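Local coordinates for protein HIRA (Homo sapiens, PDB 5YJE) that cooperates with ASF1A in replication-independent chromatin assembly and is required for cell-cycle repression of histone genes and for senescence-associated heterochromatin foci, at residues I135-C140 with M146-A151; V164-E169 with Y203-S208. All coordinates share one frame; numbering follows the deposited sequence.

Contact 1 (I135-C140 with M146-A151); sequences ISTLHC and MALTAA
The imidazole of His139 carries the methyl end of Met146 on one face: CE lies 3.8 Å from the ring centroid, displaced toward the rim, and comes closest to CG and ND1. This CH-pi contact suits both residues, an unbranched flexible thioether beside a flat polarisable ring. The two side chains run alongside each other in the same direction. Met146 leaves the backbone with CG anti to N (chi1 178°) and stays extended until a bend at chi3 brings the methyl over the ring.

The backbones of the same two residues form an antiparallel hydrogen-bonded pair, His139 N reaching Met146 O at 3.1 Å and Met146 N reaching His139 O at 2.9 Å. Further along, Leu148 N gives a nearly straight bond to Thr137 O (174°). Leu148 O accepts twice, from Ser136 N at 2.8 Å and from Thr137 N at 3.2 Å; this is a classic beta bulge, which moves the register by one before Ile135 faces Thr149. On the same face as His139, Thr137 OG1 lies 3.6 Å from Leu148 CB. On the opposite face Leu138 CD2 lies 3.9 Å from the small Ala147 CB, and Ile135, though it starts out away from the partner strand, brings CD1 to the same methyl.

This bulged beta hairpin begins a four-stranded antiparallel sheet in the C-terminal part of HIRA, consistent with a propeller-like blade. Ile135 and Leu138 rest on Ala109 of strand 105-110 in the preceding sheet, whereas His139, Met146 and Leu148 pack against Ile185 of strand 184-187 in the following one.

Contact 2 (V164-E169 with Y203-S208); sequences VVVKEE and YCFNPS
Val166 lays its CG1 methyl over one face of the Phe205 ring, 4.1 Å from the centroid and 24° off the normal, a CH-pi contact offset toward the rim. Phe205 extends to meet it because its CG stands opposite the backbone N (chi1 -168°). Glu169 crosses the ring at about a right angle on the same face; its CG methylene lies over CE1 and CZ, and the carboxylate, turned 29° from the ring plane, also reaches these two atoms. Its OE2 forms a long, weak ion pair with Lys167 of a neighbouring subunit, which also packs on Phe205, so the site lies at a subunit interface of the trimer. One residue before Val166, Val165 CG1 lies alongside Pro207, 3.7 Å from its CG; the compact ring of proline suits this close lateral fit.

With an alanine here instead of Phe205, Val166 CG1 and the Glu169 methylene would probably lose the ring they share.

No hydrogen bond joins the two segments, which meet by van der Waals packing, mostly of side chains. Strands 163-170 and 201-206 belong to successive four-stranded antiparallel sheets, an arrangement consistent with neighbouring blades of a beta-propeller-like fold, the clan to which this family belongs.

Along the chain the two contacts come in series, neither nested nor crossed. Contact 1 closes first, across the short turn between strands 135-141 and 144-149, and so begins one four-stranded antiparallel sheet. The chain then adds strand 153-158 and reaches strand 163-170, the last of that sheet, where contact 2 opens. It closes only after the short helix 172-175 and strands 184-187 and 193-196, when strand 201-206 of the next sheet arrives. Contact 1 is therefore local and internal to one sheet, while contact 2 joins that sheet to its successor. Their centres lie about 14 Å apart and their nearest atoms about 6 Å, without touching.

Contact 1 (I135-C140 with M146-A151)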
ATOM      1  N   ILE B 135     -22.487  -5.864   5.378  1.00 39.62           N
ATOM      2  CA  ILE B 135     -22.539  -5.989   3.932  1.00 39.56           C
ATOM      3  C   ILE B 135     -23.787  -5.298   3.375  1.00 43.30           C
ATOM      4  O   ILE B 135     -24.834  -5.199   4.036  1.00 44.40           O
ATOM      5  CB  ILE B 135     -22.526  -7.474   3.523  1.00 37.31           C
ATOM      6  CG1 ILE B 135     -22.266  -7.624   2.018  1.00 35.45           C
ATOM      7  CG2 ILE B 135     -23.873  -8.192   3.997  1.00 40.83           C
ATOM      8  CD1 ILE B 135     -20.902  -7.114   1.567  1.00 38.76           C
ATOM      9  N   SER B 136     -23.665  -4.812   2.143  1.00 37.44           N
ATOM     10  CA  SER B 136     -24.805  -4.417   1.327  1.00 42.90           C
ATOM     11  C   SER B 136     -24.889  -5.269   0.067  1.00 40.28           C
ATOM     12  O   SER B 136     -25.896  -5.939  -0.140  1.00 42.66           O
ATOM     13  CB  SER B 136     -24.737  -2.912   0.979  1.00 42.67           C
ATOM     14  OG  SER B 136     -25.942  -2.477   0.352  1.00 40.16           O
ATOM     15  N   THR B 137     -23.843  -5.306  -0.752  1.00 39.17           N
ATOM     16  CA  THR B 137     -23.822  -6.164  -1.923  1.00 38.81           C
ATOM     17  C   THR B 137     -22.448  -6.793  -2.115  1.00 39.24           C
ATOM     18  O   THR B 137     -21.422  -6.268  -1.675  1.00 36.34           O
ATOM     19  CB  THR B 137     -24.197  -5.397  -3.221  1.00 42.01           C
ATOM     20  OG1 THR B 137     -23.322  -4.264  -3.382  1.00 43.61           O
ATOM     21  CG2 THR B 137     -25.680  -4.962  -3.206  1.00 33.05           C
ATOM     22  N   LEU B 138     -22.459  -7.915  -2.822  1.00 39.89           N
ATOM     23  CA  LEU B 138     -21.282  -8.666  -3.207  1.00 40.00           C
ATOM     24  C   LEU B 138     -21.264  -8.830  -4.713  1.00 39.54           C
ATOM     25  O   LEU B 138     -22.306  -9.020  -5.341  1.00 41.30           O
ATOM     26  CB  LEU B 138     -21.259 -10.077  -2.554  1.00 38.53           C
ATOM     27  CG  LEU B 138     -20.928 -10.211  -1.072  1.00 43.18           C
ATOM     28  CD1 LEU B 138     -21.008 -11.688  -0.593  1.00 39.02           C
ATOM     29  CD2 LEU B 138     -19.536  -9.611  -0.785  1.00 39.37           C
ATOM     30  N   HIS B 139     -20.061  -8.801  -5.279  1.00 39.18           N
ATOM     31  CA  HIS B 139     -19.839  -9.159  -6.671  1.00 41.47           C
ATOM     32  C   HIS B 139     -18.592 -10.027  -6.757  1.00 39.18           C
ATOM     33  O   HIS B 139     -17.666  -9.874  -5.953  1.00 41.30           O
ATOM     34  CB  HIS B 139     -19.642  -7.926  -7.575  1.00 43.52           C
ATOM     35  CG  HIS B 139     -20.744  -6.918  -7.491  1.00 52.42           C
ATOM     36  ND1 HIS B 139     -21.005  -6.189  -6.349  1.00 52.86           N
ATOM     37  CD2 HIS B 139     -21.638  -6.497  -8.420  1.00 53.82           C
ATOM     38  CE1 HIS B 139     -22.027  -5.376  -6.572  1.00 52.09           C
ATOM     39  NE2 HIS B 139     -22.426  -5.542  -7.821  1.00 53.92           N
ATOM     40  N   CYS B 140     -18.561 -10.922  -7.754  1.00 36.64           N
ATOM     41  CA  CYS B 140     -17.341 -11.632  -8.124  1.00 45.18           C
ATOM     42  C   CYS B 140     -17.149 -11.614  -9.630  1.00 43.39           C
ATOM     43  O   CYS B 140     -18.104 -11.694 -10.402  1.00 47.02           O
ATOM     44  CB  CYS B 140     -17.308 -13.101  -7.687  1.00 44.34           C
ATOM     45  SG  CYS B 140     -17.919 -13.268  -6.080  1.00 61.40           S
ATOM     46  N   MET B 146     -15.650  -8.391  -4.440  1.00 41.03           N
ATOM     47  CA  MET B 146     -15.910  -6.998  -4.119  1.00 40.21           C
ATOM     48  C   MET B 146     -17.042  -6.935  -3.101  1.00 37.95           C
ATOM     49  O   MET B 146     -18.098  -7.529  -3.305  1.00 38.44           O
ATOM     50  CB  MET B 146     -16.262  -6.205  -5.381  1.00 38.11           C
ATOM     51  CG  MET B 146     -16.584  -4.746  -5.108  1.00 43.78           C
ATOM     52  SD  MET B 146     -16.792  -3.708  -6.588  1.00 46.54           S
ATOM     53  CE  MET B 146     -18.285  -4.278  -7.340  1.00 39.00           C
ATOM     54  N   ALA B 147     -16.817  -6.221  -2.008  1.00 40.36           N
ATOM     55  CA  ALA B 147     -17.837  -5.990  -1.000  1.00 40.31           C
ATOM     56  C   ALA B 147     -18.118  -4.493  -0.894  1.00 42.81           C
ATOM     57  O   ALA B 147     -17.190  -3.691  -0.718  1.00 39.41           O
ATOM     58  CB  ALA B 147     -17.394  -6.559   0.351  1.00 34.82           C
ATOM     59  N   LEU B 148     -19.393  -4.125  -1.015  1.00 36.78           N
ATOM     60  CA  LEU B 148     -19.882  -2.772  -0.750  1.00 39.60           C
ATOM     61  C   LEU B 148     -20.660  -2.797   0.562  1.00 40.15           C
ATOM     62  O   LEU B 148     -21.639  -3.541   0.687  1.00 41.12           O
ATOM     63  CB  LEU B 148     -20.787  -2.274  -1.885  1.00 38.69           C
ATOM     64  CG  LEU B 148     -20.270  -1.395  -3.036  1.00 48.33           C
ATOM     65  CD1 LEU B 148     -19.436  -2.165  -4.040  1.00 51.22           C
ATOM     66  CD2 LEU B 148     -21.437  -0.761  -3.751  1.00 52.03           C
ATOM     67  N   THR B 149     -20.247  -1.979   1.522  1.00 39.77           N
ATOM     68  CA  THR B 149     -20.793  -2.039   2.868  1.00 45.02           C
ATOM     69  C   THR B 149     -21.821  -0.934   3.116  1.00 43.88           C
ATOM     70  O   THR B 149     -21.945   0.037   2.362  1.00 44.90           O
ATOM     71  CB  THR B 149     -19.675  -1.963   3.917  1.00 45.08           C
ATOM     72  OG1 THR B 149     -19.017  -0.689   3.841  1.00 47.92           O
ATOM     73  CG2 THR B 149     -18.659  -3.079   3.714  1.00 40.55           C
ATOM     74  N   ALA B 150     -22.580  -1.109   4.205  1.00 44.09           N
ATOM     75  CA  ALA B 150     -23.599  -0.125   4.570  1.00 45.31           C
ATOM     76  C   ALA B 150     -23.004   1.265   4.704  1.00 43.78           C
ATOM     77  O   ALA B 150     -23.628   2.252   4.312  1.00 43.23           O
ATOM     78  CB  ALA B 150     -24.288  -0.501   5.883  1.00 37.05           C
ATOM     79  N   ALA B 151     -21.804   1.362   5.259  1.00 45.51           N
ATOM     80  CA  ALA B 151     -21.166   2.655   5.402  1.00 44.37           C
ATOM     81  C   ALA B 151     -20.777   3.261   4.046  1.00 48.15           C
ATOM     82  O   ALA B 151     -20.279   4.390   4.013  1.00 45.91           O
ATOM     83  CB  ALA B 151     -19.961   2.517   6.336  1.00 31.57           C
TER

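Contact 2 (V164-E169 with Y203-S208)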
ATOM      1  N   VAL B 164      -5.137  -7.663  -1.122  1.00 44.61           N
ATOM      2  CA  VAL B 164      -6.189  -6.668  -1.306  1.00 41.30           C
ATOM      3  C   VAL B 164      -5.923  -5.924  -2.603  1.00 46.86           C
ATOM      4  O   VAL B 164      -4.765  -5.646  -2.952  1.00 47.62           O
ATOM      5  CB  VAL B 164      -6.253  -5.696  -0.113  1.00 44.66           C
ATOM      6  CG1 VAL B 164      -4.899  -4.980   0.086  1.00 42.54           C
ATOM      7  CG2 VAL B 164      -7.375  -4.685  -0.305  1.00 35.86           C
ATOM      8  N   VAL B 165      -6.982  -5.645  -3.352  1.00 43.02           N
ATOM      9  CA  VAL B 165      -6.881  -4.809  -4.536  1.00 42.36           C
ATOM     10  C   VAL B 165      -7.352  -3.397  -4.249  1.00 43.89           C
ATOM     11  O   VAL B 165      -6.667  -2.426  -4.567  1.00 42.23           O
ATOM     12  CB  VAL B 165      -7.667  -5.431  -5.704  1.00 43.76           C
ATOM     13  CG1 VAL B 165      -7.621  -4.514  -6.893  1.00 38.70           C
ATOM     14  CG2 VAL B 165      -7.105  -6.801  -6.036  1.00 39.78           C
ATOM     15  N   VAL B 166      -8.517  -3.267  -3.621  1.00 41.35           N
ATOM     16  CA  VAL B 166      -9.053  -1.977  -3.214  1.00 39.07           C
ATOM     17  C   VAL B 166      -9.387  -2.060  -1.733  1.00 42.23           C
ATOM     18  O   VAL B 166     -10.184  -2.915  -1.321  1.00 43.27           O
ATOM     19  CB  VAL B 166     -10.303  -1.593  -4.025  1.00 42.34           C
ATOM     20  CG1 VAL B 166     -10.766  -0.210  -3.630  1.00 38.62           C
ATOM     21  CG2 VAL B 166     -10.032  -1.677  -5.528  1.00 39.35           C
ATOM     22  N   LYS B 167      -8.815  -1.156  -0.939  1.00 43.94           N
ATOM     23  CA  LYS B 167      -8.926  -1.188   0.518  1.00 45.60           C
ATOM     24  C   LYS B 167      -9.934  -0.143   0.986  1.00 45.68           C
ATOM     25  O   LYS B 167      -9.590   1.029   1.136  1.00 52.31           O
ATOM     26  CB  LYS B 167      -7.555  -0.959   1.153  1.00 39.80           C
ATOM     27  CG  LYS B 167      -7.560  -0.807   2.675  1.00 45.98           C
ATOM     28  CD  LYS B 167      -7.982  -2.081   3.366  1.00 51.83           C
ATOM     29  CE  LYS B 167      -7.921  -1.967   4.899  1.00 61.48           C
ATOM     30  NZ  LYS B 167      -6.547  -1.729   5.421  1.00 57.41           N
ATOM     31  N   GLU B 168     -11.169  -0.580   1.229  1.00 43.81           N
ATOM     32  CA  GLU B 168     -12.213   0.203   1.914  1.00 50.13           C
ATOM     33  C   GLU B 168     -12.290   1.664   1.441  1.00 48.81           C
ATOM     34  O   GLU B 168     -12.197   2.602   2.230  1.00 46.04           O
ATOM     35  CB  GLU B 168     -12.017   0.165   3.434  1.00 50.17           C
ATOM     36  CG  GLU B 168     -12.524  -1.097   4.122  1.00 59.02           C
ATOM     37  CD  GLU B 168     -11.536  -1.643   5.156  1.00 67.86           C
ATOM     38  OE1 GLU B 168     -11.087  -2.797   4.973  1.00 75.97           O
ATOM     39  OE2 GLU B 168     -11.201  -0.924   6.138  1.00 63.30           O
ATOM     40  N   GLU B 169     -12.497   1.848   0.140  1.00 50.43           N
ATOM     41  CA  GLU B 169     -12.617   3.195  -0.419  1.00 48.00           C
ATOM     42  C   GLU B 169     -14.022   3.712  -0.209  1.00 39.99           C
ATOM     43  O   GLU B 169     -14.989   3.067  -0.621  1.00 41.87           O
ATOM     44  CB  GLU B 169     -12.284   3.205  -1.904  1.00 43.01           C
ATOM     45  CG  GLU B 169     -10.834   2.962  -2.136  1.00 47.19           C
ATOM     46  CD  GLU B 169      -9.953   4.074  -1.560  1.00 50.25           C
ATOM     47  OE1 GLU B 169     -10.303   5.270  -1.704  1.00 55.26           O
ATOM     48  OE2 GLU B 169      -8.903   3.739  -0.982  1.00 53.55           O
ATOM     49  N   TYR B 203     -17.123   6.438 -13.012  1.00 44.26           N
ATOM     50  CA  TYR B 203     -15.879   6.512 -12.263  1.00 41.35           C
ATOM     51  C   TYR B 203     -15.388   5.097 -12.033  1.00 46.97           C
ATOM     52  O   TYR B 203     -16.164   4.222 -11.638  1.00 42.84           O
ATOM     53  CB  TYR B 203     -16.059   7.206 -10.916  1.00 40.11           C
ATOM     54  CG  TYR B 203     -16.541   8.629 -10.990  1.00 48.50           C
ATOM     55  CD1 TYR B 203     -17.907   8.938 -11.045  1.00 47.04           C
ATOM     56  CD2 TYR B 203     -15.626   9.674 -11.008  1.00 40.97           C
ATOM     57  CE1 TYR B 203     -18.324  10.259 -11.101  1.00 46.93           C
ATOM     58  CE2 TYR B 203     -16.022  10.969 -11.068  1.00 43.21           C
ATOM     59  CZ  TYR B 203     -17.360  11.270 -11.118  1.00 50.43           C
ATOM     60  OH  TYR B 203     -17.703  12.599 -11.184  1.00 58.03           O
ATOM     61  N   CYS B 204     -14.115   4.869 -12.267  1.00 40.64           N
ATOM     62  CA  CYS B 204     -13.533   3.602 -11.904  1.00 44.32           C
ATOM     63  C   CYS B 204     -12.444   3.877 -10.878  1.00 49.54           C
ATOM     64  O   CYS B 204     -11.909   4.995 -10.812  1.00 46.65           O
ATOM     65  CB  CYS B 204     -12.988   2.879 -13.130  1.00 47.50           C
ATOM     66  SG  CYS B 204     -11.363   3.422 -13.551  1.00 55.44           S
ATOM     67  N   PHE B 205     -12.145   2.874 -10.049  1.00 44.87           N
ATOM     68  CA  PHE B 205     -11.083   3.008  -9.060  1.00 44.58           C
ATOM     69  C   PHE B 205      -9.817   2.357  -9.607  1.00 45.98           C
ATOM     70  O   PHE B 205      -9.816   1.169  -9.942  1.00 46.95           O
ATOM     71  CB  PHE B 205     -11.456   2.399  -7.707  1.00 43.36           C
ATOM     72  CG  PHE B 205     -10.501   2.793  -6.620  1.00 39.77           C
ATOM     73  CD1 PHE B 205     -10.695   3.953  -5.898  1.00 41.69           C
ATOM     74  CD2 PHE B 205      -9.362   2.043  -6.379  1.00 37.86           C
ATOM     75  CE1 PHE B 205      -9.769   4.351  -4.920  1.00 40.74           C
ATOM     76  CE2 PHE B 205      -8.460   2.424  -5.411  1.00 38.93           C
ATOM     77  CZ  PHE B 205      -8.661   3.586  -4.681  1.00 37.25           C
ATOM     78  N   ASN B 206      -8.744   3.133  -9.701  1.00 42.97           N
ATOM     79  CA  ASN B 206      -7.490   2.579 -10.160  1.00 43.32           C
ATOM     80  C   ASN B 206      -6.693   2.123  -8.950  1.00 42.96           C
ATOM     81  O   ASN B 206      -6.455   2.929  -8.045  1.00 40.14           O
ATOM     82  CB  ASN B 206      -6.696   3.595 -10.970  1.00 44.50           C
ATOM     83  CG  ASN B 206      -5.485   2.964 -11.653  1.00 49.82           C
ATOM     84  OD1 ASN B 206      -4.346   3.207 -11.265  1.00 56.51           O
ATOM     85  ND2 ASN B 206      -5.740   2.100 -12.641  1.00 55.18           N
ATOM     86  N   PRO B 207      -6.302   0.849  -8.869  1.00 48.09           N
ATOM     87  CA  PRO B 207      -5.625   0.387  -7.641  1.00 40.14           C
ATOM     88  C   PRO B 207      -4.209   0.912  -7.505  1.00 44.82           C
ATOM     89  O   PRO B 207      -3.779   1.223  -6.389  1.00 50.17           O
ATOM     90  CB  PRO B 207      -5.677  -1.146  -7.762  1.00 40.92           C
ATOM     91  CG  PRO B 207      -6.786  -1.429  -8.731  1.00 42.62           C
ATOM     92  CD  PRO B 207      -6.705  -0.271  -9.734  1.00 43.16           C
ATOM     93  N   SER B 208      -3.490   1.093  -8.610  1.00 51.90           N
ATOM     94  CA  SER B 208      -2.131   1.621  -8.529  1.00 40.37           C
ATOM     95  C   SER B 208      -2.119   3.110  -8.192  1.00 47.42           C
ATOM     96  O   SER B 208      -1.338   3.560  -7.341  1.00 46.39           O
ATOM     97  CB  SER B 208      -1.413   1.366  -9.850  1.00 47.11           C
ATOM     98  OG  SER B 208      -1.298  -0.022 -10.077  1.00 60.54           O
TER